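PDB 7OEC: DNA polymerase II large subunit from Pyrococcus horikoshii, which contains an intein, the protein-splicing element seen here, which probably excises itself from the polymerase precursor and joins the flanking segments. Local coordinates for residues 116-128 / 157-169. The protein carries 2 engineered substitutions. Residues are numbered along the deposited sequence; the frame is centred on the assembly and turned at random.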
ATOM      1  N   GLU A 116       5.611 -18.000  -2.285  1.00 22.92           N
ATOM      2  CA  GLU A 116       4.586 -18.462  -3.199  1.00 23.02           C
ATOM      3  C   GLU A 116       3.606 -19.354  -2.439  1.00 22.33           C
ATOM      4  O   GLU A 116       4.003 -20.206  -1.632  1.00 23.82           O
ATOM      5  CB  GLU A 116       5.199 -19.234  -4.362  1.00 27.22           C
ATOM      6  CG  GLU A 116       5.831 -18.380  -5.382  1.00 33.72           C
ATOM      7  CD  GLU A 116       6.459 -19.232  -6.501  1.00 43.02           C
ATOM      8  OE1 GLU A 116       6.199 -20.465  -6.573  1.00 47.62           O
ATOM      9  OE2 GLU A 116       7.227 -18.677  -7.295  1.00 47.53           O
ATOM     10  N   GLY A 117       2.317 -19.153  -2.723  1.00 21.93           N
ATOM     11  CA  GLY A 117       1.256 -19.870  -2.075  1.00 21.94           C
ATOM     12  C   GLY A 117       0.697 -19.183  -0.865  1.00 23.83           C
ATOM     13  O   GLY A 117      -0.352 -19.614  -0.367  1.00 27.78           O
ATOM     14  N   ASN A 118       1.383 -18.168  -0.339  1.00 20.15           N
ATOM     15  CA  ASN A 118       0.788 -17.382   0.734  1.00 19.34           C
ATOM     16  C   ASN A 118      -0.465 -16.686   0.191  1.00 18.31           C
ATOM     17  O   ASN A 118      -0.557 -16.373  -1.003  1.00 21.30           O
ATOM     18  CB  ASN A 118       1.747 -16.303   1.277  1.00 19.44           C
ATOM     19  CG  ASN A 118       2.902 -16.849   2.104  1.00 21.30           C
ATOM     20  OD1 ASN A 118       3.778 -16.071   2.483  1.00 22.69           O
ATOM     21  ND2 ASN A 118       2.927 -18.156   2.380  1.00 27.53           N
ATOM     22  N   ILE A 119      -1.426 -16.409   1.074  1.00 19.10           N
ATOM     23  CA  ILE A 119      -2.698 -15.796   0.679  1.00 18.10           C
ATOM     24  C   ILE A 119      -2.676 -14.290   0.932  1.00 17.44           C
ATOM     25  O   ILE A 119      -2.367 -13.841   2.040  1.00 18.71           O
ATOM     26  CB  ILE A 119      -3.875 -16.445   1.430  1.00 19.39           C
ATOM     27  CG1 ILE A 119      -3.938 -17.939   1.106  1.00 21.63           C
ATOM     28  CG2 ILE A 119      -5.202 -15.720   1.149  1.00 22.43           C
ATOM     29  CD1 ILE A 119      -4.241 -18.280  -0.329  1.00 28.26           C
ATOM     30  N   ILE A 120      -3.114 -13.526  -0.069  1.00 18.09           N
ATOM     31  CA  ILE A 120      -3.347 -12.088   0.012  1.00 16.39           C
ATOM     32  C   ILE A 120      -4.851 -11.855  -0.050  1.00 17.22           C
ATOM     33  O   ILE A 120      -5.574 -12.596  -0.732  1.00 18.04           O
ATOM     34  CB  ILE A 120      -2.650 -11.389  -1.179  1.00 18.76           C
ATOM     35  CG1 ILE A 120      -1.156 -11.633  -1.180  1.00 23.01           C
ATOM     36  CG2 ILE A 120      -2.987  -9.928  -1.255  1.00 20.02           C
ATOM     37  CD1 ILE A 120      -0.435 -10.969  -0.065  1.00 26.24           C
ATOM     38  N   ILE A 121      -5.338 -10.847   0.671  1.00 16.91           N
ATOM     39  CA  ILE A 121      -6.752 -10.502   0.679  1.00 16.90           C
ATOM     40  C   ILE A 121      -6.973  -9.355  -0.291  1.00 16.16           C
ATOM     41  O   ILE A 121      -6.273  -8.337  -0.239  1.00 17.90           O
ATOM     42  CB  ILE A 121      -7.226 -10.140   2.106  1.00 18.83           C
ATOM     43  CG1 ILE A 121      -7.025 -11.333   3.047  1.00 21.24           C
ATOM     44  CG2 ILE A 121      -8.638  -9.600   2.112  1.00 21.71           C
ATOM     45  CD1 ILE A 121      -7.707 -12.584   2.606  1.00 23.23           C
ATOM     46  N   ILE A 122      -7.988  -9.492  -1.130  1.00 18.25           N
ATOM     47  CA  ILE A 122      -8.479  -8.394  -1.940  1.00 19.04           C
ATOM     48  C   ILE A 122      -9.918  -8.085  -1.529  1.00 21.10           C
ATOM     49  O   ILE A 122     -10.635  -8.942  -1.014  1.00 22.25           O
ATOM     50  CB  ILE A 122      -8.353  -8.763  -3.421  1.00 24.91           C
ATOM     51  CG1 ILE A 122      -9.178  -9.975  -3.706  1.00 30.39           C
ATOM     52  CG2 ILE A 122      -6.810  -8.989  -3.850  1.00 26.04           C
ATOM     53  CD1 ILE A 122      -9.290 -10.238  -5.191  1.00 35.09           C
ATOM     54  N   ILE A 123     -10.354  -6.844  -1.759  1.00 21.55           N
ATOM     55  CA  ILE A 123     -11.693  -6.388  -1.383  1.00 22.21           C
ATOM     56  C   ILE A 123     -12.539  -6.193  -2.634  1.00 23.98           C
ATOM     57  O   ILE A 123     -12.110  -5.525  -3.579  1.00 26.07           O
ATOM     58  CB  ILE A 123     -11.614  -5.046  -0.646  1.00 26.93           C
ATOM     59  CG1 ILE A 123     -10.731  -5.174   0.585  1.00 31.13           C
ATOM     60  CG2 ILE A 123     -12.936  -4.593  -0.201  1.00 33.23           C
ATOM     61  CD1 ILE A 123     -11.188  -6.228   1.533  1.00 34.52           C
ATOM     62  N   ASP A 124     -13.751  -6.721  -2.619  1.00 24.88           N
ATOM     63  CA  ASP A 124     -14.729  -6.336  -3.625  1.00 25.93           C
ATOM     64  C   ASP A 124     -15.278  -4.979  -3.207  1.00 31.01           C
ATOM     65  O   ASP A 124     -15.883  -4.874  -2.142  1.00 32.20           O
ATOM     66  CB  ASP A 124     -15.832  -7.385  -3.681  1.00 28.34           C
ATOM     67  CG  ASP A 124     -16.815  -7.135  -4.818  1.00 33.95           C
ATOM     68  OD1 ASP A 124     -17.150  -5.951  -5.074  1.00 36.05           O
ATOM     69  OD2 ASP A 124     -17.269  -8.127  -5.422  1.00 35.69           O
ATOM     70  N   GLU A 125     -15.067  -3.940  -4.025  1.00 35.90           N
ATOM     71  CA  GLU A 125     -15.395  -2.576  -3.601  1.00 42.09           C
ATOM     72  C   GLU A 125     -16.906  -2.370  -3.439  1.00 42.95           C
ATOM     73  O   GLU A 125     -17.332  -1.552  -2.612  1.00 47.28           O
ATOM     74  CB  GLU A 125     -14.758  -1.555  -4.575  1.00 49.70           C
ATOM     75  CG  GLU A 125     -14.847  -0.081  -4.093  1.00 56.97           C
ATOM     76  CD  GLU A 125     -14.221   0.969  -5.046  1.00 62.33           C
ATOM     77  OE1 GLU A 125     -13.523   0.585  -6.021  1.00 65.77           O
ATOM     78  OE2 GLU A 125     -14.446   2.188  -4.811  1.00 62.12           O
ATOM     79  N   SER A 126     -17.732  -3.149  -4.151  1.00 40.22           N
ATOM     80  CA  SER A 126     -19.179  -2.925  -4.109  1.00 39.88           C
ATOM     81  C   SER A 126     -19.796  -3.480  -2.828  1.00 38.17           C
ATOM     82  O   SER A 126     -20.736  -2.897  -2.282  1.00 41.09           O
ATOM     83  CB  SER A 126     -19.864  -3.583  -5.325  1.00 44.62           C
ATOM     84  OG  SER A 126     -19.300  -3.164  -6.574  1.00 51.29           O
ATOM     85  N   THR A 127     -19.324  -4.630  -2.370  1.00 36.28           N
ATOM     86  CA  THR A 127     -19.868  -5.282  -1.191  1.00 34.87           C
ATOM     87  C   THR A 127     -18.949  -5.168   0.000  1.00 35.46           C
ATOM     88  O   THR A 127     -19.365  -5.478   1.117  1.00 39.68           O
ATOM     89  CB  THR A 127     -20.023  -6.770  -1.467  1.00 34.45           C
ATOM     90  OG1 THR A 127     -18.710  -7.265  -1.776  1.00 33.19           O
ATOM     91  CG2 THR A 127     -20.982  -6.996  -2.651  1.00 35.41           C
ATOM     92  N   LEU A 128     -17.710  -4.751  -0.228  1.00 36.14           N
ATOM     93  CA  LEU A 128     -16.643  -4.683   0.766  1.00 38.05           C
ATOM     94  C   LEU A 128     -16.261  -6.060   1.285  1.00 38.36           C
ATOM     95  O   LEU A 128     -15.614  -6.171   2.324  1.00 41.91           O
ATOM     96  CB  LEU A 128     -16.922  -3.676   1.898  1.00 41.59           C
ATOM     97  CG  LEU A 128     -17.271  -2.263   1.395  1.00 46.57           C
ATOM     98  CD1 LEU A 128     -17.756  -1.325   2.496  1.00 50.45           C
ATOM     99  CD2 LEU A 128     -16.091  -1.615   0.699  1.00 48.21           C
ATOM    100  N   HIS A 157      -2.974   1.863   9.774  1.00 22.91           N
ATOM    101  CA  HIS A 157      -1.717   1.611   9.078  1.00 20.63           C
ATOM    102  C   HIS A 157      -1.809   0.515   8.027  1.00 22.06           C
ATOM    103  O   HIS A 157      -0.807  -0.128   7.717  1.00 21.41           O
ATOM    104  CB  HIS A 157      -0.538   1.338  10.021  1.00 24.17           C
ATOM    105  CG  HIS A 157      -0.390   2.343  11.119  1.00 29.07           C
ATOM    106  ND1 HIS A 157      -0.564   3.707  10.956  1.00 33.89           N
ATOM    107  CD2 HIS A 157      -0.134   2.157  12.432  1.00 37.80           C
ATOM    108  CE1 HIS A 157      -0.389   4.314  12.117  1.00 37.68           C
ATOM    109  NE2 HIS A 157      -0.171   3.389  13.036  1.00 40.93           N
ATOM    110  N   THR A 158      -2.981   0.351   7.430  1.00 21.51           N
ATOM    111  CA  THR A 158      -3.181  -0.504   6.274  1.00 18.98           C
ATOM    112  C   THR A 158      -3.799   0.334   5.165  1.00 17.84           C
ATOM    113  O   THR A 158      -4.370   1.403   5.410  1.00 21.04           O
ATOM    114  CB  THR A 158      -4.101  -1.650   6.623  1.00 21.43           C
ATOM    115  OG1 THR A 158      -5.301  -1.108   7.121  1.00 25.65           O
ATOM    116  CG2 THR A 158      -3.516  -2.501   7.714  1.00 23.96           C
ATOM    117  N   VAL A 159      -3.623  -0.148   3.939  1.00 16.59           N
ATOM    118  CA  VAL A 159      -4.051   0.548   2.740  1.00 17.60           C
ATOM    119  C   VAL A 159      -4.540  -0.508   1.760  1.00 16.18           C
ATOM    120  O   VAL A 159      -4.296  -1.713   1.918  1.00 16.71           O
ATOM    121  CB  VAL A 159      -2.917   1.396   2.120  1.00 19.37           C
ATOM    122  CG1 VAL A 159      -2.506   2.547   3.032  1.00 22.60           C
ATOM    123  CG2 VAL A 159      -1.690   0.558   1.827  1.00 20.58           C
ATOM    124  N   ILE A 160      -5.247  -0.034   0.739  1.00 16.88           N
ATOM    125  CA  ILE A 160      -5.828  -0.879  -0.297  1.00 16.35           C
ATOM    126  C   ILE A 160      -5.247  -0.420  -1.625  1.00 15.76           C
ATOM    127  O   ILE A 160      -5.498   0.708  -2.061  1.00 18.27           O
ATOM    128  CB  ILE A 160      -7.359  -0.831  -0.258  1.00 18.13           C
ATOM    129  CG1 ILE A 160      -7.813  -1.321   1.140  1.00 20.95           C
ATOM    130  CG2 ILE A 160      -7.926  -1.692  -1.364  1.00 19.68           C
ATOM    131  CD1 ILE A 160      -9.236  -1.216   1.391  1.00 24.45           C
ATOM    132  N   ILE A 161      -4.424  -1.264  -2.246  1.00 16.41           N
ATOM    133  CA  ILE A 161      -3.584  -0.810  -3.345  1.00 15.94           C
ATOM    134  C   ILE A 161      -3.842  -1.591  -4.624  1.00 15.37           C
ATOM    135  O   ILE A 161      -4.335  -2.713  -4.623  1.00 17.20           O
ATOM    136  CB  ILE A 161      -2.089  -0.839  -3.000  1.00 16.48           C
ATOM    137  CG1 ILE A 161      -1.601  -2.244  -2.731  1.00 17.29           C
ATOM    138  CG2 ILE A 161      -1.796   0.175  -1.864  1.00 19.62           C
ATOM    139  CD1 ILE A 161      -0.074  -2.332  -2.690  1.00 18.79           C
ATOM    140  N   ASN A 162      -3.501  -0.968  -5.736  1.00 15.67           N
ATOM    141  CA  ASN A 162      -3.590  -1.593  -7.046  1.00 17.21           C
ATOM    142  C   ASN A 162      -4.977  -2.221  -7.193  1.00 17.87           C
ATOM    143  O   ASN A 162      -5.971  -1.506  -7.006  1.00 19.27           O
ATOM    144  CB  ASN A 162      -2.413  -2.515  -7.276  1.00 17.21           C
ATOM    145  CG  ASN A 162      -1.114  -1.757  -7.328  1.00 18.14           C
ATOM    146  OD1 ASN A 162      -1.105  -0.533  -7.398  1.00 19.94           O
ATOM    147  ND2 ASN A 162      -0.007  -2.474  -7.284  1.00 20.46           N
ATOM    148  N   GLU A 163      -5.074  -3.491  -7.579  1.00 18.14           N
ATOM    149  CA  GLU A 163      -6.361  -4.148  -7.782  1.00 17.69           C
ATOM    150  C   GLU A 163      -6.912  -4.614  -6.437  1.00 17.35           C
ATOM    151  O   GLU A 163      -7.072  -5.808  -6.164  1.00 19.13           O
ATOM    152  CB  GLU A 163      -6.214  -5.308  -8.754  1.00 19.58           C
ATOM    153  CG  GLU A 163      -5.603  -4.866 -10.091  1.00 21.73           C
ATOM    154  CD  GLU A 163      -4.081  -5.114 -10.218  1.00 22.96           C
ATOM    155  OE1 GLU A 163      -3.392  -5.259  -9.185  1.00 21.79           O
ATOM    156  OE2 GLU A 163      -3.575  -5.174 -11.389  1.00 25.26           O
ATOM    157  N   ASN A 164      -7.208  -3.624  -5.588  1.00 17.39           N
ATOM    158  CA  ASN A 164      -7.994  -3.835  -4.371  1.00 18.18           C
ATOM    159  C   ASN A 164      -7.287  -4.746  -3.350  1.00 16.26           C
ATOM    160  O   ASN A 164      -7.935  -5.439  -2.563  1.00 17.32           O
ATOM    161  CB  ASN A 164      -9.409  -4.338  -4.701  1.00 18.36           C
ATOM    162  CG  ASN A 164     -10.224  -3.372  -5.535  1.00 22.73           C
ATOM    163  OD1 ASN A 164      -9.757  -2.389  -6.070  1.00 25.53           O
ATOM    164  ND2 ASN A 164     -11.467  -3.670  -5.630  1.00 24.59           N
ATOM    165  N   ILE A 165      -5.955  -4.639  -3.276  1.00 16.74           N
ATOM    166  CA  ILE A 165      -5.121  -5.502  -2.445  1.00 15.34           C
ATOM    167  C   ILE A 165      -4.943  -4.893  -1.065  1.00 14.62           C
ATOM    168  O   ILE A 165      -4.481  -3.761  -0.939  1.00 16.09           O
ATOM    169  CB  ILE A 165      -3.759  -5.721  -3.122  1.00 15.89           C
ATOM    170  CG1 ILE A 165      -3.930  -6.541  -4.396  1.00 19.38           C
ATOM    171  CG2 ILE A 165      -2.808  -6.388  -2.161  1.00 16.68           C
ATOM    172  CD1 ILE A 165      -2.806  -6.324  -5.393  1.00 19.50           C
ATOM    173  N   VAL A 166      -5.247  -5.651  -0.018  1.00 15.49           N
ATOM    174  CA  VAL A 166      -5.040  -5.163   1.344  1.00 17.01           C
ATOM    175  C   VAL A 166      -3.579  -5.363   1.717  1.00 15.79           C
ATOM    176  O   VAL A 166      -3.056  -6.481   1.623  1.00 17.00           O
ATOM    177  CB  VAL A 166      -5.941  -5.910   2.337  1.00 18.67           C
ATOM    178  CG1 VAL A 166      -5.651  -5.464   3.803  1.00 20.48           C
ATOM    179  CG2 VAL A 166      -7.383  -5.670   2.012  1.00 20.07           C
ATOM    180  N   THR A 167      -2.921  -4.304   2.176  1.00 16.49           N
ATOM    181  CA  THR A 167      -1.546  -4.461   2.630  1.00 17.32           C
ATOM    182  C   THR A 167      -1.251  -3.450   3.730  1.00 17.77           C
ATOM    183  O   THR A 167      -2.103  -2.659   4.133  1.00 18.61           O
ATOM    184  CB  THR A 167      -0.539  -4.448   1.469  1.00 20.49           C
ATOM    185  OG1 THR A 167       0.733  -4.972   1.920  1.00 22.41           O
ATOM    186  CG2 THR A 167      -0.339  -3.090   1.006  1.00 20.83           C
ATOM    187  N   HIS A 168      -0.046  -3.529   4.254  1.00 18.32           N
ATOM    188  CA  HIS A 168       0.403  -2.613   5.279  1.00 19.13           C
ATOM    189  C   HIS A 168       0.889  -1.343   4.610  1.00 19.75           C
ATOM    190  O   HIS A 168       1.477  -1.401   3.524  1.00 21.49           O
ATOM    191  CB  HIS A 168       1.539  -3.252   6.072  1.00 22.25           C
ATOM    192  CG  HIS A 168       1.788  -2.584   7.396  1.00 29.91           C
ATOM    193  ND1 HIS A 168       2.502  -1.412   7.514  1.00 32.48           N
ATOM    194  CD2 HIS A 168       1.403  -2.910   8.659  1.00 34.75           C
ATOM    195  CE1 HIS A 168       2.557  -1.052   8.785  1.00 33.20           C
ATOM    196  NE2 HIS A 168       1.921  -1.956   9.505  1.00 34.63           N
ATOM    197  N   GLN A 169       0.655  -0.197   5.258  1.00 22.05           N
ATOM    198  CA  GLN A 169       1.229   1.042   4.733  1.00 25.73           C
ATOM    199  C   GLN A 169       2.773   0.875   4.736  1.00 31.91           C
ATOM    200  O   GLN A 169       3.427   0.055   5.469  1.00 33.87           O
ATOM    201  CB  GLN A 169       0.813   2.264   5.530  1.00 26.47           C
ATOM    202  CG  GLN A 169       1.635   2.385   6.806  1.00 24.64           C
ATOM    203  CD  GLN A 169       1.236   3.542   7.643  1.00 24.42           C
ATOM    204  OE1 GLN A 169       0.102   3.989   7.611  1.00 24.49           O
ATOM    205  NE2 GLN A 169       2.158   4.024   8.421  1.00 27.43           N
ATOM    206  OXT GLN A 169       3.382   1.605   3.959  1.00 34.41           O
TER
HETATM  207  O   HOH W   1      -3.594  -9.188   2.383  1.00 19.05           O
HETATM  208  O   HOH W   2     -14.559  -3.797  -6.771  1.00 32.13           O
HETATM  209  O   HOH W   3     -12.752  -1.643  -7.556  1.00 35.77           O
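N164 reaches I123 because its CG lies anti to its own carbonyl carbon and beside its backbone N (chi1 -61°), bringing the amide alongside the strand 119-123. From there ND2 donates to I123 O at 2.8 Å, meeting that carbonyl almost end-on, while I123 O lies 16° out of the plane of the N164 amide. In return, I123 N donates to N164 O over 2.9 Å, in the plane of that carbonyl, so one asparagine grips both polar backbone atoms of I123. One water accepts from N164 ND2 (3.1 Å) and donates to E125 OE1, extending the link to the turn beyond the strand. A leucine here would probably leave I123 O without its side-chain donor and the water at E125 OE1 without one of its partners.

Further along, V166 N meets I121 O nearly straight, at 2.9 Å. This bond and that from I123 N to N164 O flank I122 and I165, making them a non-hydrogen-bonded antiparallel pair. Where the next direct bond would stand, a water accepts from I121 N and donates to V166 O; with 119° between the segments 119-123 and 165-168, this shows the strands diverging. Apolar branches fill both flanks: V166 CG2 packs on I123 CG1 (3.7 Å), while I165 sends CG1 to I122 CG2 (3.8 Å) and CG2 to I120 CG2 (3.7 Å).

N164 and I165 both face I161, a G1 beta bulge in the C-terminal hairpin. The edge strand 119-123, paired on its other side with 130-141, thus holds this hairpin of the intein splicing domain through a short set of direct bonds, continued at both ends by water.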